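Local coordinates for S-M checkpoint control protein rad4 (Schizosaccharomyces pombe, PDB 4BMD) that is essential for DNA replication and for the checkpoint that couples S phase to mitosis, acting as a multi-BRCT signalling adaptor, at residues L16-L20 against G40-L46. Residues are numbered along the deposited sequence; the frame is centred on the assembly and turned at random.
Sequences LTFYL and GQISEFL
Strand 17-20 and the short edge strand 41-42 pair in parallel, the first two strands of the 2-1-3-4 parallel sheet of the third BRCT domain (BRCT 3) of Rad4, joined by a beta-alpha-beta crossover through helix 25-36. Thr17 faces Gln41 (CA-CA 4.6 Å) and Phe18 faces Ile42 (CA-CA 4.7 Å). Gln41 N donates to Leu16 O (2.9 Å), Gln41 O accepts from Phe18 N (2.7 Å), and Ser43 N donates to Phe18 O (3.0 Å). The strands then splay, and a water bridges Leu20 N (3.0 Å) and Ser43 O (2.8 Å). Gly40 suits its place because a CB there would crowd the Phe18 ring. Apolar Phe18 and Ile42 share the sheet face packed on Leu35 of the helix; Leu20 CD1 meets Ile42 CD1 at 3.7 Å. On the other face, polar Gln41 reaches solvent beside Thr17. After the strand, Ser43 OG accepts from Phe45 N (3.1 Å), an ST turn. Beyond this turn Leu46 comes back over Tyr19 (chi1 t), its CD2 3.4 Å from the centroid of the Tyr19 ring in a CH-pi contact.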
ATOM      1  N   LEU A  16     -21.377  -6.756   9.664  1.00 68.90           N
ATOM      2  CA  LEU A  16     -20.681  -6.762   8.382  1.00 53.29           C
ATOM      3  C   LEU A  16     -20.296  -8.178   7.969  1.00 57.99           C
ATOM      4  O   LEU A  16     -19.757  -8.946   8.768  1.00 52.98           O
ATOM      5  CB  LEU A  16     -19.435  -5.877   8.436  1.00 52.84           C
ATOM      6  CG  LEU A  16     -19.650  -4.374   8.627  1.00 56.47           C
ATOM      7  CD1 LEU A  16     -18.325  -3.633   8.534  1.00 51.81           C
ATOM      8  CD2 LEU A  16     -20.641  -3.835   7.609  1.00 47.61           C
ATOM      9  N   THR A  17     -20.575  -8.518   6.715  1.00 55.39           N
ATOM     10  CA  THR A  17     -20.210  -9.824   6.181  1.00 49.63           C
ATOM     11  C   THR A  17     -19.132  -9.670   5.113  1.00 49.83           C
ATOM     12  O   THR A  17     -19.244  -8.828   4.219  1.00 43.57           O
ATOM     13  CB  THR A  17     -21.426 -10.553   5.583  1.00 43.52           C
ATOM     14  OG1 THR A  17     -22.515 -10.511   6.513  1.00 59.98           O
ATOM     15  CG2 THR A  17     -21.081 -12.004   5.277  1.00 48.78           C
ATOM     16  N   PHE A  18     -18.088 -10.485   5.212  1.00 43.52           N
ATOM     17  CA  PHE A  18     -16.951 -10.384   4.306  1.00 39.35           C
ATOM     18  C   PHE A  18     -16.807 -11.613   3.414  1.00 44.58           C
ATOM     19  O   PHE A  18     -17.133 -12.730   3.815  1.00 46.21           O
ATOM     20  CB  PHE A  18     -15.658 -10.159   5.096  1.00 39.07           C
ATOM     21  CG  PHE A  18     -15.630  -8.863   5.855  1.00 49.73           C
ATOM     22  CD1 PHE A  18     -16.135  -8.788   7.143  1.00 49.48           C
ATOM     23  CD2 PHE A  18     -15.098  -7.721   5.280  1.00 47.24           C
ATOM     24  CE1 PHE A  18     -16.111  -7.597   7.843  1.00 54.61           C
ATOM     25  CE2 PHE A  18     -15.072  -6.527   5.976  1.00 42.49           C
ATOM     26  CZ  PHE A  18     -15.580  -6.464   7.259  1.00 47.91           C
ATOM     27  N   TYR A  19     -16.314 -11.388   2.202  1.00 41.52           N
ATOM     28  CA  TYR A  19     -16.064 -12.459   1.246  1.00 37.04           C
ATOM     29  C   TYR A  19     -14.582 -12.478   0.886  1.00 41.29           C
ATOM     30  O   TYR A  19     -14.078 -11.552   0.251  1.00 41.62           O
ATOM     31  CB  TYR A  19     -16.922 -12.252  -0.004  1.00 30.03           C
ATOM     32  CG  TYR A  19     -16.609 -13.177  -1.162  1.00 39.86           C
ATOM     33  CD1 TYR A  19     -17.207 -14.426  -1.260  1.00 35.37           C
ATOM     34  CD2 TYR A  19     -15.735 -12.788  -2.172  1.00 40.31           C
ATOM     35  CE1 TYR A  19     -16.931 -15.269  -2.323  1.00 38.92           C
ATOM     36  CE2 TYR A  19     -15.454 -13.623  -3.236  1.00 38.26           C
ATOM     37  CZ  TYR A  19     -16.053 -14.862  -3.307  1.00 42.75           C
ATOM     38  OH  TYR A  19     -15.775 -15.694  -4.370  1.00 41.28           O
ATOM     39  N   LEU A  20     -13.887 -13.533   1.301  1.00 40.55           N
ATOM     40  CA  LEU A  20     -12.451 -13.645   1.072  1.00 32.46           C
ATOM     41  C   LEU A  20     -12.166 -14.379  -0.234  1.00 38.29           C
ATOM     42  O   LEU A  20     -12.579 -15.523  -0.415  1.00 46.19           O
ATOM     43  CB  LEU A  20     -11.782 -14.369   2.241  1.00 33.35           C
ATOM     44  CG  LEU A  20     -12.198 -13.904   3.640  1.00 35.51           C
ATOM     45  CD1 LEU A  20     -11.442 -14.678   4.709  1.00 50.44           C
ATOM     46  CD2 LEU A  20     -11.990 -12.405   3.808  1.00 37.94           C
ATOM     47  N   GLY A  40     -17.280  -9.411  12.878  1.00 64.84           N
ATOM     48  CA  GLY A  40     -17.518  -9.616  11.463  1.00 59.49           C
ATOM     49  C   GLY A  40     -17.794 -11.065  11.114  1.00 61.36           C
ATOM     50  O   GLY A  40     -17.240 -11.977  11.728  1.00 60.85           O
ATOM     51  N   GLN A  41     -18.656 -11.278  10.125  1.00 49.67           N
ATOM     52  CA  GLN A  41     -18.957 -12.622   9.648  1.00 55.53           C
ATOM     53  C   GLN A  41     -18.363 -12.853   8.264  1.00 48.79           C
ATOM     54  O   GLN A  41     -18.026 -11.903   7.559  1.00 52.32           O
ATOM     55  CB  GLN A  41     -20.466 -12.867   9.625  1.00 62.23           C
ATOM     56  CG  GLN A  41     -21.113 -12.883  11.000  1.00 64.20           C
ATOM     57  CD  GLN A  41     -22.591 -13.212  10.940  1.00 74.05           C
ATOM     58  OE1 GLN A  41     -23.143 -13.448   9.866  1.00 69.15           O
ATOM     59  NE2 GLN A  41     -23.240 -13.229  12.100  1.00 84.39           N
ATOM     60  N   ILE A  42     -18.235 -14.118   7.878  1.00 43.22           N
ATOM     61  CA  ILE A  42     -17.628 -14.471   6.601  1.00 49.61           C
ATOM     62  C   ILE A  42     -18.476 -15.475   5.822  1.00 48.12           C
ATOM     63  O   ILE A  42     -18.906 -16.493   6.364  1.00 56.92           O
ATOM     64  CB  ILE A  42     -16.207 -15.043   6.793  1.00 46.99           C
ATOM     65  CG1 ILE A  42     -15.301 -14.003   7.454  1.00 52.14           C
ATOM     66  CG2 ILE A  42     -15.620 -15.493   5.463  1.00 43.19           C
ATOM     67  CD1 ILE A  42     -13.859 -14.421   7.545  1.00 68.20           C
ATOM     68  N   SER A  43     -18.711 -15.177   4.549  1.00 40.71           N
ATOM     69  CA  SER A  43     -19.456 -16.072   3.673  1.00 34.05           C
ATOM     70  C   SER A  43     -18.625 -16.454   2.455  1.00 43.15           C
ATOM     71  O   SER A  43     -17.834 -15.653   1.958  1.00 45.26           O
ATOM     72  CB  SER A  43     -20.765 -15.417   3.226  1.00 40.22           C
ATOM     73  OG  SER A  43     -21.442 -16.228   2.282  1.00 38.71           O
ATOM     74  N   GLU A  44     -18.805 -17.680   1.976  1.00 34.25           N
ATOM     75  CA  GLU A  44     -18.091 -18.141   0.792  1.00 35.56           C
ATOM     76  C   GLU A  44     -18.947 -17.976  -0.459  1.00 45.60           C
ATOM     77  O   GLU A  44     -18.602 -18.472  -1.532  1.00 41.03           O
ATOM     78  CB  GLU A  44     -17.648 -19.595   0.955  1.00 40.51           C
ATOM     79  CG  GLU A  44     -16.672 -19.810   2.101  1.00 49.91           C
ATOM     80  CD  GLU A  44     -16.118 -21.221   2.151  1.00 46.38           C
ATOM     81  OE1 GLU A  44     -16.434 -22.023   1.248  1.00 46.69           O
ATOM     82  OE2 GLU A  44     -15.361 -21.527   3.097  1.00 52.75           O
ATOM     83  N   PHE A  45     -20.065 -17.272  -0.313  1.00 38.45           N
ATOM     84  CA  PHE A  45     -20.955 -17.014  -1.435  1.00 35.75           C
ATOM     85  C   PHE A  45     -21.120 -15.519  -1.655  1.00 42.13           C
ATOM     86  O   PHE A  45     -21.137 -14.737  -0.703  1.00 34.44           O
ATOM     87  CB  PHE A  45     -22.329 -17.637  -1.188  1.00 38.29           C
ATOM     88  CG  PHE A  45     -22.275 -19.019  -0.612  1.00 37.30           C
ATOM     89  CD1 PHE A  45     -21.884 -20.094  -1.390  1.00 31.84           C
ATOM     90  CD2 PHE A  45     -22.625 -19.243   0.707  1.00 35.46           C
ATOM     91  CE1 PHE A  45     -21.837 -21.367  -0.859  1.00 36.12           C
ATOM     92  CE2 PHE A  45     -22.581 -20.513   1.242  1.00 36.63           C
ATOM     93  CZ  PHE A  45     -22.189 -21.575   0.459  1.00 33.47           C
ATOM     94  N   LEU A  46     -21.245 -15.126  -2.917  1.00 31.62           N
ATOM     95  CA  LEU A  46     -21.556 -13.746  -3.254  1.00 38.03           C
ATOM     96  C   LEU A  46     -23.066 -13.540  -3.236  1.00 48.55           C
ATOM     97  O   LEU A  46     -23.797 -14.167  -4.003  1.00 34.60           O
ATOM     98  CB  LEU A  46     -20.984 -13.387  -4.627  1.00 41.50           C
ATOM     99  CG  LEU A  46     -19.460 -13.352  -4.735  1.00 45.38           C
ATOM    100  CD1 LEU A  46     -19.030 -13.071  -6.168  1.00 34.59           C
ATOM    101  CD2 LEU A  46     -18.887 -12.310  -3.786  1.00 33.80           C
TER
HETATM  102  O   HOH W   1     -23.526 -13.611   7.030  1.00 57.99           O
HETATM  103  O   HOH W   2     -15.076 -16.253   1.772  1.00 35.61           O